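Side-chain contacts in metallo-beta-lactamase domain-containing protein (PDB 3H3E), which is of unknown function but binds a zinc ion and belongs to the metallo-beta-lactamase superfamily of metal-dependent hydrolases: residues L174-G179 against N187-I192; F131-A136 against E194-R199; V35-V40 against Q164-R169; R183-I188 against K222-L227. The protein carries 2 engineered substitutions. All blocks are in the same frame, centred on the assembly; numbering follows the deposited sequence.

Contacts 1 and 3 lie in the buried core, on the two faces of the same sheet. Contact 3 joins that sheet to the other large sheet through valines and a leucine, while contact 1 covers its opposite face with helix 185-193. Contacts 2 and 4 lie further out and are only partly buried. Contact 2 uses an aromatic pair to lay the loop after helix 185-193 over the end of strand 130-133, and contact 4 sets the start of the same helix against helix 214-226. Contact 3 is wholly aliphatic; contact 1 includes the Thr178 hydroxyl, Thr195 borders contact 2, and the carboxylate of Asp186 turns out of contact 4.

Contact 1. Residues L174-G179 against N187-I192; sequences LVVITG and NILLDI
Ile192 meets Val176 tip to tip, its CD1 resting in the fork of the valine at 3.7 Å from both Val176 CG1 and Val176 CG2. The isoleucine can reach so far because its long branch is extended, with CD1 anti to CA (chi2 174°). Its other branch serves a second neighbour: Ile192 CG2 lies 3.7 Å from Leu174 CD1, the two side chains running alongside one another in opposite directions. One turn earlier in the helix, Ile188 CD1 comes within 4.0 Å of Thr178 OG1, the two chains crossing at a slant. Leu189 adds a looser touch, its CD2 4.4 Å from Val176 CG1.

Strand 173-178 and helix 185-193 are the first two elements of a beta-alpha-beta crossover completed by strand 200-204. The N-to-C directions of the two short segments lie at 143°, so they run roughly antiparallel, with axes 10.8 Å apart at their closest. Every second strand residue, Leu174, Val176 and Thr178, faces the helix, and these meet it through side chains alone.

Around this first shell, Val167 and Ile200 of the flanking strands also touch Ile192. The hydroxyl of Thr178 is hydrogen-bonded to that of Ser181, just before His182 in the chain. That histidine binds the zinc ion with His69 and His71, and the metal lies about 10 Å from the Thr178 side chain.

Contact 2. Residues F131-A136 against E194-R199; sequences FLLGPA and ETFNER
Phe196, in the loop that returns from helix 185-193 to strand 200-204, turns the edge of its ring onto the face of Phe131 on strand 130-133. The pair is a T-shaped (edge-to-face) stack, with centroids 5.1 Å apart and ring planes at 68°. Phe196 CE1 stands over one face of Phe131, displaced toward the rim, and approaches Phe131 CD1 to 3.6 Å. Phe196 CZ lies beside it, 3.8 Å from Phe131 CG.

The same phenyl edge is shared with a second strand residue. Leu133 CD1 lies in the plane of the Phe196 ring, 3.8 Å from Phe196 CE2, and Leu133 CD2 is 4.0 Å from that same CE2. Phe196 CG is trans to its carbonyl carbon (chi1 -62°), which directs the ring from the loop toward the strand, where CE1 and CZ meet Phe131 and CE2 meets Leu133.

Thr195 borders the contact more loosely, its OG1 4.3 Å from Leu133 CD2. That hydroxyl is hydrogen-bonded to Asp191 O of the preceding helix. Arg169, on the adjacent strand 165-170, touches both phenyl rings, and Ile192 packs on Leu133. The contact thus packs the loop after the crossover helix against the outer, helix-bearing face of one sheet, as belongs to the layered alpha-beta/beta-alpha sandwich of metallo-beta-lactamases.

Contact 3. Residues V35-V40 against Q164-R169; sequences VLVDSV and QTLVVR
Val37 holds CG1 anti to the backbone N (chi1 -176°), whereas in Val168 (chi1 -174°) the touching branch is CG2, anti to the carbonyl carbon and beside the backbone N; from these settings the two valines reach toward one another tip to tip. Val37 CG1 comes to 4.0 Å from Val168 CG2. The other branch of Val37 is used as well: its CG2 lies 4.2 Å from Leu166 CD2. Leu166 carries CG trans to its backbone N (chi1 175°), and its CD2 meets Val40 CG1 end-on at 4.1 Å. A single leucine methyl therefore touches two valines, while Val37 in turn spans Leu166 and Val168. The contact is made by branch ends alone, and its separations are those of ordinary apolar packing.

Val37 and Val40 act together because they are the first and last residues of a type II' beta turn. Two backbone hydrogen bonds pair them, Val37 N to Val40 O at 2.9 Å and Val40 N to Val37 O at 3.1 Å. The tight hairpin puts both valines toward the opposing strand, with Asp38 and Ser39 at its exposed tip.

Strands 34-37 and 40-42 belong to one mixed sheet and strand 165-170 to the other, so this contact is part of the buried seam of the metallo-beta-lactamase sandwich. Met13 of strand 13-19 also touches Val168, and Val35 packs on Ile177 of strand 173-178. The intervening residues Thr165 and Val167 serve the other face of their sheet, where they touch Ile188 and Ile192 of helix 185-193.

Contact 4. Residues R183-I188 against K222-L227; sequences RGIDNI and KAFNEL
Ala223 meets Asp186 where the two backbones come nearest, their CA atoms 6.2 Å apart. The touching atoms are Ala223 CB and Asp186 CB, 4.1 Å from each other. Asp186 presents only this methylene: its CG sits between the backbone N and the carbonyl carbon (chi1 58°), and the carboxylate leads away to a salt bridge with Lys141.

Next along the helix, Phe224 directs the end of its ring at Ile185, the two side chains crossing at about a right angle. Phe224 CZ is 3.6 Å from Ile185 CG1, which approaches the ring obliquely. Ile185 CG2 lies at the ring edge, near its plane, 3.9 Å from Phe224 CE1.

Both helices belong to the layer outside one sheet of the metallo-beta-lactamase sandwich, and Ile185 stands in the first turn of helix 185-193, just after the zinc ligand His182. Gly184 is the N-cap residue, in a backbone conformation that calls for glycine. The side chain of Asn187 ties this helix start back to the preceding loop: its ND2 donates to Arg183 O at 2.9 Å, almost straight at 177°.

Further along helix 214-226, Asn225 is hydrogen-bonded to the backbone of Glu249 and Leu251. Leu227, whose backbone N is bonded to Ala223 O at 2.9 Å, packs on Leu189, one turn beyond Ile185; Phe224 touches that leucine too and makes an edge-to-face pair with Phe246.

Contact 1. Residues L174-G179 against N187-I192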
loop_
_atom_site.group_PDB
_atom_site.type_symbol
_atom_site.label_atom_id
_atom_site.label_comp_id
_atom_site.label_asym_id
_atom_site.label_seq_id
_atom_site.Cartn_x
_atom_site.Cartn_y
_atom_site.Cartn_z
ATOM N N LEU A 174 -13.417 7.864 5.274
ATOM C CA LEU A 174 -12.364 6.876 5.404
ATOM C C LEU A 174 -11.104 7.333 4.696
ATOM O O LEU A 174 -11.163 7.930 3.625
ATOM C CB LEU A 174 -12.823 5.537 4.813
ATOM C CG LEU A 174 -14.051 4.855 5.407
ATOM C CD1 LEU A 174 -14.405 3.618 4.572
ATOM C CD2 LEU A 174 -13.826 4.469 6.863
ATOM N N VAL A 175 -9.955 7.047 5.289
ATOM C CA VAL A 175 -8.711 7.200 4.557
ATOM C C VAL A 175 -8.149 5.819 4.258
ATOM O O VAL A 175 -8.036 4.979 5.142
ATOM C CB VAL A 175 -7.698 8.057 5.299
ATOM C CG1 VAL A 175 -6.499 8.300 4.413
ATOM C CG2 VAL A 175 -8.347 9.391 5.713
ATOM N N VAL A 176 -7.824 5.586 2.993
ATOM C CA VAL A 176 -7.426 4.271 2.537
ATOM C C VAL A 176 -5.987 4.329 2.072
ATOM O O VAL A 176 -5.626 5.178 1.274
ATOM C CB VAL A 176 -8.307 3.795 1.366
ATOM C CG1 VAL A 176 -7.825 2.451 0.838
ATOM C CG2 VAL A 176 -9.743 3.717 1.779
ATOM N N ILE A 177 -5.162 3.431 2.596
ATOM C CA ILE A 177 -3.752 3.394 2.247
ATOM C C ILE A 177 -3.386 2.037 1.670
ATOM O O ILE A 177 -3.622 0.986 2.283
ATOM C CB ILE A 177 -2.855 3.758 3.439
ATOM C CG1 ILE A 177 -3.091 5.210 3.849
ATOM C CG2 ILE A 177 -1.389 3.607 3.063
ATOM C CD1 ILE A 177 -4.251 5.382 4.735
ATOM N N THR A 178 -2.842 2.069 0.458
ATOM C CA THR A 178 -2.593 0.846 -0.286
ATOM C C THR A 178 -1.164 0.877 -0.787
ATOM O O THR A 178 -0.612 1.945 -1.031
ATOM C CB THR A 178 -3.611 0.646 -1.433
ATOM O OG1 THR A 178 -3.345 -0.589 -2.087
ATOM C CG2 THR A 178 -3.527 1.753 -2.442
ATOM N N GLY A 179 -0.555 -0.295 -0.899
ATOM C CA GLY A 179 0.832 -0.388 -1.306
ATOM C C GLY A 179 0.944 -0.435 -2.807
ATOM O O GLY A 179 1.510 0.455 -3.415
ATOM N N ASN A 187 -11.363 -2.881 -7.091
ATOM C CA ASN A 187 -11.833 -4.007 -6.275
ATOM C C ASN A 187 -11.627 -3.730 -4.808
ATOM O O ASN A 187 -12.444 -4.086 -3.959
ATOM C CB ASN A 187 -11.111 -5.294 -6.666
ATOM C CG ASN A 187 -11.630 -5.856 -7.950
ATOM O OD1 ASN A 187 -12.818 -5.747 -8.233
ATOM N ND2 ASN A 187 -10.751 -6.441 -8.752
ATOM N N ILE A 188 -10.519 -3.071 -4.523
ATOM C CA ILE A 188 -10.152 -2.751 -3.165
ATOM C C ILE A 188 -11.163 -1.791 -2.579
ATOM O O ILE A 188 -11.612 -1.971 -1.457
ATOM C CB ILE A 188 -8.724 -2.190 -3.107
ATOM C CG1 ILE A 188 -7.724 -3.337 -3.338
ATOM C CG2 ILE A 188 -8.479 -1.487 -1.802
ATOM C CD1 ILE A 188 -6.279 -2.917 -3.496
ATOM N N LEU A 189 -11.553 -0.787 -3.353
ATOM C CA LEU A 189 -12.478 0.234 -2.852
ATOM C C LEU A 189 -13.887 -0.306 -2.690
ATOM O O LEU A 189 -14.569 0.008 -1.730
ATOM C CB LEU A 189 -12.486 1.452 -3.769
ATOM C CG LEU A 189 -11.195 2.282 -3.792
ATOM C CD1 LEU A 189 -11.385 3.500 -4.651
ATOM C CD2 LEU A 189 -10.822 2.689 -2.396
ATOM N N LEU A 190 -14.312 -1.125 -3.642
ATOM C CA LEU A 190 -15.605 -1.775 -3.583
ATOM C C LEU A 190 -15.672 -2.713 -2.389
ATOM O O LEU A 190 -16.694 -2.794 -1.715
ATOM C CB LEU A 190 -15.864 -2.548 -4.875
ATOM C CG LEU A 190 -15.914 -1.750 -6.182
ATOM C CD1 LEU A 190 -15.727 -2.657 -7.397
ATOM C CD2 LEU A 190 -17.227 -1.005 -6.272
ATOM N N ASP A 191 -14.592 -3.432 -2.117
ATOM C CA ASP A 191 -14.580 -4.285 -0.936
ATOM C C ASP A 191 -14.793 -3.437 0.313
ATOM O O ASP A 191 -15.543 -3.811 1.206
ATOM C CB ASP A 191 -13.290 -5.097 -0.838
ATOM C CG ASP A 191 -13.393 -6.453 -1.534
ATOM O OD1 ASP A 191 -14.224 -6.594 -2.457
ATOM O OD2 ASP A 191 -12.644 -7.385 -1.158
ATOM N N ILE A 192 -14.137 -2.283 0.358
ATOM C CA ILE A 192 -14.278 -1.343 1.464
ATOM C C ILE A 192 -15.710 -0.807 1.551
ATOM O O ILE A 192 -16.336 -0.843 2.597
ATOM C CB ILE A 192 -13.278 -0.206 1.299
ATOM C CG1 ILE A 192 -11.863 -0.762 1.442
ATOM C CG2 ILE A 192 -13.528 0.870 2.299
ATOM C CD1 ILE A 192 -10.803 0.231 1.158
#

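Contact 2. Residues F131-A136 against E194-R199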
loop_
_atom_site.group_PDB
_atom_site.type_symbol
_atom_site.label_atom_id
_atom_site.label_comp_id
_atom_site.label_asym_id
_atom_site.label_seq_id
_atom_site.Cartn_x
_atom_site.Cartn_y
_atom_site.Cartn_z
ATOM N N PHE A 131 -8.214 -0.367 10.505
ATOM C CA PHE A 131 -8.532 -1.730 10.094
ATOM C C PHE A 131 -7.667 -2.177 8.925
ATOM O O PHE A 131 -7.357 -1.396 8.039
ATOM C CB PHE A 131 -9.983 -1.820 9.602
ATOM C CG PHE A 131 -10.989 -1.367 10.591
ATOM C CD1 PHE A 131 -11.369 -0.038 10.646
ATOM C CD2 PHE A 131 -11.581 -2.270 11.455
ATOM C CE1 PHE A 131 -12.306 0.383 11.553
ATOM C CE2 PHE A 131 -12.513 -1.851 12.366
ATOM C CZ PHE A 131 -12.879 -0.521 12.418
ATOM N N LEU A 132 -7.340 -3.458 8.894
ATOM C CA LEU A 132 -6.715 -4.042 7.726
ATOM C C LEU A 132 -7.745 -4.866 7.001
ATOM O O LEU A 132 -8.427 -5.687 7.613
ATOM C CB LEU A 132 -5.578 -4.962 8.134
ATOM C CG LEU A 132 -4.246 -4.294 8.394
ATOM C CD1 LEU A 132 -3.332 -5.288 9.079
ATOM C CD2 LEU A 132 -3.660 -3.799 7.078
ATOM N N LEU A 133 -7.843 -4.654 5.694
ATOM C CA LEU A 133 -8.711 -5.455 4.859
ATOM C C LEU A 133 -7.901 -6.394 3.988
ATOM O O LEU A 133 -6.921 -5.989 3.371
ATOM C CB LEU A 133 -9.611 -4.564 4.009
ATOM C CG LEU A 133 -10.903 -4.249 4.763
ATOM C CD1 LEU A 133 -10.598 -3.265 5.867
ATOM C CD2 LEU A 133 -11.947 -3.718 3.817
ATOM N N GLY A 134 -8.325 -7.651 3.941
ATOM C CA GLY A 134 -7.577 -8.692 3.267
ATOM C C GLY A 134 -7.698 -8.606 1.765
ATOM O O GLY A 134 -8.232 -7.633 1.235
ATOM N N PRO A 135 -7.214 -9.639 1.066
ATOM C CA PRO A 135 -7.149 -9.625 -0.393
ATOM C C PRO A 135 -8.505 -9.244 -0.976
ATOM O O PRO A 135 -9.520 -9.855 -0.630
ATOM C CB PRO A 135 -6.834 -11.077 -0.736
ATOM C CG PRO A 135 -6.364 -11.686 0.470
ATOM C CD PRO A 135 -6.937 -10.970 1.618
ATOM N N ALA A 136 -8.517 -8.250 -1.859
ATOM C CA ALA A 136 -9.750 -7.787 -2.488
ATOM C C ALA A 136 -10.335 -8.832 -3.415
ATOM O O ALA A 136 -9.615 -9.601 -4.039
ATOM C CB ALA A 136 -9.490 -6.517 -3.259
ATOM N N GLU A 194 -18.412 -2.198 0.660
ATOM C CA GLU A 194 -19.366 -3.219 1.102
ATOM C C GLU A 194 -19.275 -3.483 2.604
ATOM O O GLU A 194 -20.146 -4.144 3.165
ATOM C CB GLU A 194 -19.152 -4.544 0.363
ATOM C CG GLU A 194 -19.028 -4.443 -1.147
ATOM C CD GLU A 194 -18.820 -5.802 -1.808
ATOM O OE1 GLU A 194 -18.308 -6.722 -1.132
ATOM O OE2 GLU A 194 -19.166 -5.951 -3.001
ATOM N N THR A 195 -18.224 -2.962 3.239
ATOM C CA THR A 195 -17.874 -3.296 4.622
ATOM C C THR A 195 -18.143 -2.129 5.571
ATOM O O THR A 195 -18.569 -2.315 6.709
ATOM C CB THR A 195 -16.362 -3.658 4.730
ATOM O OG1 THR A 195 -16.068 -4.807 3.933
ATOM C CG2 THR A 195 -15.969 -3.952 6.162
ATOM N N PHE A 196 -17.857 -0.921 5.101
ATOM C CA PHE A 196 -18.035 0.283 5.897
ATOM C C PHE A 196 -19.204 1.135 5.395
ATOM O O PHE A 196 -19.293 1.449 4.209
ATOM C CB PHE A 196 -16.740 1.104 5.913
ATOM C CG PHE A 196 -15.575 0.386 6.534
ATOM C CD1 PHE A 196 -15.228 0.615 7.855
ATOM C CD2 PHE A 196 -14.836 -0.526 5.804
ATOM C CE1 PHE A 196 -14.164 -0.051 8.438
ATOM C CE2 PHE A 196 -13.767 -1.201 6.383
ATOM C CZ PHE A 196 -13.429 -0.960 7.696
ATOM N N ASN A 197 -20.098 1.500 6.311
ATOM C CA ASN A 197 -21.190 2.407 6.004
ATOM C C ASN A 197 -20.701 3.842 5.800
ATOM O O ASN A 197 -21.491 4.736 5.532
ATOM C CB ASN A 197 -22.227 2.371 7.122
ATOM C CG ASN A 197 -23.580 2.896 6.680
ATOM O OD1 ASN A 197 -23.741 3.355 5.548
ATOM N ND2 ASN A 197 -24.567 2.823 7.574
ATOM N N GLU A 198 -19.398 4.052 5.923
ATOM C CA GLU A 198 -18.801 5.385 5.853
ATOM C C GLU A 198 -18.361 5.720 4.443
ATOM O O GLU A 198 -18.076 4.839 3.649
ATOM C CB GLU A 198 -17.584 5.508 6.788
ATOM C CG GLU A 198 -17.863 5.960 8.211
ATOM C CD GLU A 198 -18.038 4.800 9.178
ATOM O OE1 GLU A 198 -17.679 3.651 8.822
ATOM O OE2 GLU A 198 -18.541 5.040 10.302
ATOM N N ARG A 199 -18.286 7.004 4.134
ATOM C CA ARG A 199 -17.869 7.432 2.812
ATOM C C ARG A 199 -16.346 7.375 2.708
ATOM O O ARG A 199 -15.640 7.532 3.703
ATOM C CB ARG A 199 -18.376 8.848 2.527
ATOM C CG ARG A 199 -17.876 9.404 1.204
ATOM C CD ARG A 199 -18.296 10.842 0.997
ATOM N NE ARG A 199 -19.571 10.929 0.297
ATOM C CZ ARG A 199 -19.713 11.405 -0.936
ATOM N NH1 ARG A 199 -18.659 11.853 -1.608
ATOM N NH2 ARG A 199 -20.916 11.445 -1.494
#

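Contact 3. Residues V35-V40 against Q164-R169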
loop_
_atom_site.group_PDB
_atom_site.type_symbol
_atom_site.label_atom_id
_atom_site.label_comp_id
_atom_site.label_asym_id
_atom_site.label_seq_id
_atom_site.Cartn_x
_atom_site.Cartn_y
_atom_site.Cartn_z
ATOM N N VAL A 35 4.833 4.670 4.131
ATOM C CA VAL A 35 4.115 5.838 4.600
ATOM C C VAL A 35 3.746 5.669 6.064
ATOM O O VAL A 35 3.210 4.645 6.469
ATOM C CB VAL A 35 2.853 6.109 3.759
ATOM C CG1 VAL A 35 2.012 4.884 3.680
ATOM C CG2 VAL A 35 2.057 7.221 4.361
ATOM N N LEU A 36 4.082 6.680 6.857
ATOM C CA LEU A 36 3.728 6.729 8.262
ATOM C C LEU A 36 2.334 7.326 8.409
ATOM O O LEU A 36 2.065 8.433 7.944
ATOM C CB LEU A 36 4.740 7.572 9.023
ATOM C CG LEU A 36 4.528 7.716 10.530
ATOM C CD1 LEU A 36 4.540 6.368 11.220
ATOM C CD2 LEU A 36 5.627 8.593 11.073
ATOM N N VAL A 37 1.447 6.578 9.046
ATOM C CA VAL A 37 0.064 6.986 9.172
ATOM C C VAL A 37 -0.313 7.073 10.627
ATOM O O VAL A 37 -0.665 6.076 11.235
ATOM C CB VAL A 37 -0.863 5.979 8.507
ATOM C CG1 VAL A 37 -2.298 6.471 8.576
ATOM C CG2 VAL A 37 -0.438 5.751 7.072
ATOM N N ASP A 38 -0.235 8.271 11.184
ATOM C CA ASP A 38 -0.465 8.457 12.603
ATOM C C ASP A 38 0.470 7.542 13.363
ATOM O O ASP A 38 1.684 7.728 13.344
ATOM C CB ASP A 38 -1.921 8.151 12.958
ATOM C CG ASP A 38 -2.478 9.087 14.024
ATOM O OD1 ASP A 38 -2.132 10.292 14.010
ATOM O OD2 ASP A 38 -3.277 8.614 14.863
ATOM N N SER A 39 -0.088 6.523 13.996
ATOM C CA SER A 39 0.681 5.710 14.934
ATOM C C SER A 39 1.105 4.356 14.378
ATOM O O SER A 39 1.480 3.456 15.128
ATOM C CB SER A 39 -0.154 5.478 16.182
ATOM O OG SER A 39 -1.459 5.065 15.807
ATOM N N VAL A 40 1.050 4.202 13.065
ATOM C CA VAL A 40 1.341 2.913 12.474
ATOM C C VAL A 40 2.143 3.139 11.183
ATOM O O VAL A 40 1.916 4.116 10.481
ATOM C CB VAL A 40 0.017 2.158 12.249
ATOM C CG1 VAL A 40 -0.337 2.101 10.784
ATOM C CG2 VAL A 40 0.103 0.786 12.825
ATOM N N GLN A 164 -3.040 -6.728 1.516
ATOM C CA GLN A 164 -3.952 -6.138 2.486
ATOM C C GLN A 164 -3.869 -4.632 2.455
ATOM O O GLN A 164 -2.891 -4.058 1.979
ATOM C CB GLN A 164 -3.694 -6.664 3.897
ATOM C CG GLN A 164 -2.277 -6.536 4.370
ATOM C CD GLN A 164 -2.095 -7.096 5.759
ATOM O OE1 GLN A 164 -3.007 -7.696 6.323
ATOM N NE2 GLN A 164 -0.912 -6.922 6.312
ATOM N N THR A 165 -4.915 -3.995 2.958
ATOM C CA THR A 165 -5.081 -2.568 2.784
ATOM C C THR A 165 -5.504 -1.956 4.101
ATOM O O THR A 165 -6.283 -2.541 4.848
ATOM C CB THR A 165 -6.127 -2.262 1.678
ATOM O OG1 THR A 165 -5.637 -2.747 0.425
ATOM C CG2 THR A 165 -6.365 -0.780 1.547
ATOM N N LEU A 166 -4.965 -0.785 4.394
ATOM C CA LEU A 166 -5.282 -0.107 5.631
ATOM C C LEU A 166 -6.459 0.837 5.427
ATOM O O LEU A 166 -6.525 1.559 4.443
ATOM C CB LEU A 166 -4.059 0.663 6.123
ATOM C CG LEU A 166 -4.226 1.546 7.348
ATOM C CD1 LEU A 166 -4.528 0.661 8.519
ATOM C CD2 LEU A 166 -2.953 2.384 7.593
ATOM N N VAL A 167 -7.400 0.808 6.359
ATOM C CA VAL A 167 -8.495 1.764 6.371
ATOM C C VAL A 167 -8.503 2.482 7.718
ATOM O O VAL A 167 -8.552 1.859 8.779
ATOM C CB VAL A 167 -9.851 1.084 6.118
ATOM C CG1 VAL A 167 -10.972 2.111 6.072
ATOM C CG2 VAL A 167 -9.799 0.316 4.836
ATOM N N VAL A 168 -8.423 3.800 7.654
ATOM C CA VAL A 168 -8.479 4.639 8.831
ATOM C C VAL A 168 -9.806 5.372 8.791
ATOM O O VAL A 168 -10.108 6.077 7.825
ATOM C CB VAL A 168 -7.367 5.702 8.826
ATOM C CG1 VAL A 168 -7.355 6.473 10.147
ATOM C CG2 VAL A 168 -6.002 5.074 8.517
ATOM N N ARG A 169 -10.590 5.197 9.849
ATOM C CA ARG A 169 -11.912 5.790 9.953
ATOM C C ARG A 169 -11.801 7.155 10.626
ATOM O O ARG A 169 -11.390 7.271 11.778
ATOM C CB ARG A 169 -12.846 4.843 10.707
ATOM C CG ARG A 169 -14.273 5.302 10.841
ATOM C CD ARG A 169 -14.961 4.455 11.889
ATOM N NE ARG A 169 -15.696 3.327 11.326
ATOM C CZ ARG A 169 -15.810 2.140 11.915
ATOM N NH1 ARG A 169 -15.195 1.925 13.074
ATOM N NH2 ARG A 169 -16.521 1.165 11.337
#

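Contact 4. Residues R183-I188 against K222-L227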
loop_
_atom_site.group_PDB
_atom_site.type_symbol
_atom_site.label_atom_id
_atom_site.label_comp_id
_atom_site.label_asym_id
_atom_site.label_seq_id
_atom_site.Cartn_x
_atom_site.Cartn_y
_atom_site.Cartn_z
ATOM N N ARG A 183 -4.578 -6.553 -6.741
ATOM C CA ARG A 183 -5.877 -7.151 -6.939
ATOM C C ARG A 183 -6.846 -6.169 -7.573
ATOM O O ARG A 183 -7.957 -6.540 -7.913
ATOM C CB ARG A 183 -6.420 -7.668 -5.616
ATOM C CG ARG A 183 -5.642 -8.853 -5.056
ATOM C CD ARG A 183 -6.589 -9.675 -4.202
ATOM N NE ARG A 183 -6.354 -11.092 -4.379
ATOM C CZ ARG A 183 -7.311 -12.006 -4.429
ATOM N NH1 ARG A 183 -8.573 -11.650 -4.311
ATOM N NH2 ARG A 183 -6.999 -13.278 -4.602
ATOM N N GLY A 184 -6.410 -4.922 -7.742
ATOM C CA GLY A 184 -7.223 -3.887 -8.364
ATOM C C GLY A 184 -7.683 -2.825 -7.387
ATOM O O GLY A 184 -8.337 -3.140 -6.403
ATOM N N ILE A 185 -7.338 -1.564 -7.634
ATOM C CA ILE A 185 -7.647 -0.513 -6.668
ATOM C C ILE A 185 -9.145 -0.310 -6.603
ATOM O O ILE A 185 -9.692 -0.001 -5.545
ATOM C CB ILE A 185 -6.928 0.800 -6.993
ATOM C CG1 ILE A 185 -7.216 1.865 -5.934
ATOM C CG2 ILE A 185 -7.360 1.311 -8.340
ATOM C CD1 ILE A 185 -7.053 1.433 -4.541
ATOM N N ASP A 186 -9.808 -0.516 -7.733
ATOM C CA ASP A 186 -11.269 -0.534 -7.780
ATOM C C ASP A 186 -11.894 -1.670 -6.960
ATOM O O ASP A 186 -12.851 -1.451 -6.221
ATOM C CB ASP A 186 -11.790 -0.547 -9.224
ATOM C CG ASP A 186 -11.281 -1.740 -10.055
ATOM O OD1 ASP A 186 -10.181 -2.269 -9.788
ATOM O OD2 ASP A 186 -11.990 -2.132 -11.013
ATOM N N ASN A 187 -11.363 -2.881 -7.091
ATOM C CA ASN A 187 -11.833 -4.007 -6.275
ATOM C C ASN A 187 -11.627 -3.730 -4.808
ATOM O O ASN A 187 -12.444 -4.086 -3.959
ATOM C CB ASN A 187 -11.111 -5.294 -6.666
ATOM C CG ASN A 187 -11.630 -5.856 -7.950
ATOM O OD1 ASN A 187 -12.818 -5.747 -8.233
ATOM N ND2 ASN A 187 -10.751 -6.441 -8.752
ATOM N N ILE A 188 -10.519 -3.071 -4.523
ATOM C CA ILE A 188 -10.152 -2.751 -3.165
ATOM C C ILE A 188 -11.163 -1.791 -2.579
ATOM O O ILE A 188 -11.612 -1.971 -1.457
ATOM C CB ILE A 188 -8.724 -2.190 -3.107
ATOM C CG1 ILE A 188 -7.724 -3.337 -3.338
ATOM C CG2 ILE A 188 -8.479 -1.487 -1.802
ATOM C CD1 ILE A 188 -6.279 -2.917 -3.496
ATOM N N LYS A 222 -13.549 5.976 -12.995
ATOM C CA LYS A 222 -15.001 5.959 -12.929
ATOM C C LYS A 222 -15.462 5.437 -11.571
ATOM O O LYS A 222 -16.375 6.008 -10.976
ATOM C CB LYS A 222 -15.573 5.116 -14.070
ATOM C CG LYS A 222 -17.088 5.087 -14.176
ATOM C CD LYS A 222 -17.558 3.863 -14.987
ATOM C CE LYS A 222 -19.079 3.828 -15.220
ATOM N NZ LYS A 222 -19.517 4.564 -16.463
ATOM N N ALA A 223 -14.816 4.383 -11.065
ATOM C CA ALA A 223 -15.173 3.831 -9.748
ATOM C C ALA A 223 -14.881 4.813 -8.622
ATOM O O ALA A 223 -15.681 4.962 -7.704
ATOM C CB ALA A 223 -14.461 2.508 -9.483
ATOM N N PHE A 224 -13.727 5.471 -8.678
ATOM C CA PHE A 224 -13.418 6.506 -7.699
ATOM C C PHE A 224 -14.545 7.537 -7.685
ATOM O O PHE A 224 -15.052 7.910 -6.627
ATOM C CB PHE A 224 -12.096 7.185 -8.031
ATOM C CG PHE A 224 -10.873 6.466 -7.493
ATOM C CD1 PHE A 224 -10.392 5.331 -8.101
ATOM C CD2 PHE A 224 -10.187 6.961 -6.395
ATOM C CE1 PHE A 224 -9.265 4.692 -7.618
ATOM C CE2 PHE A 224 -9.054 6.325 -5.906
ATOM C CZ PHE A 224 -8.592 5.192 -6.517
ATOM N N ASN A 225 -14.957 7.985 -8.865
ATOM C CA ASN A 225 -16.034 8.965 -8.954
ATOM C C ASN A 225 -17.347 8.435 -8.412
ATOM O O ASN A 225 -17.981 9.068 -7.574
ATOM C CB ASN A 225 -16.210 9.435 -10.394
ATOM C CG ASN A 225 -15.092 10.349 -10.836
ATOM O OD1 ASN A 225 -14.417 10.969 -10.008
ATOM N ND2 ASN A 225 -14.885 10.442 -12.141
ATOM N N GLU A 226 -17.746 7.269 -8.905
ATOM C CA GLU A 226 -18.975 6.617 -8.477
ATOM C C GLU A 226 -19.061 6.493 -6.962
ATOM O O GLU A 226 -20.152 6.625 -6.380
ATOM C CB GLU A 226 -19.070 5.217 -9.080
ATOM C CG GLU A 226 -19.099 5.167 -10.590
ATOM C CD GLU A 226 -20.424 5.588 -11.171
ATOM O OE1 GLU A 226 -21.388 5.790 -10.397
ATOM O OE2 GLU A 226 -20.502 5.715 -12.412
ATOM N N LEU A 227 -17.922 6.219 -6.324
ATOM C CA LEU A 227 -17.912 5.986 -4.878
ATOM C C LEU A 227 -17.769 7.280 -4.097
ATOM O O LEU A 227 -17.739 7.266 -2.874
ATOM C CB LEU A 227 -16.823 4.991 -4.473
ATOM C CG LEU A 227 -16.911 3.537 -4.991
ATOM C CD1 LEU A 227 -15.669 2.758 -4.611
ATOM C CD2 LEU A 227 -18.137 2.794 -4.483
#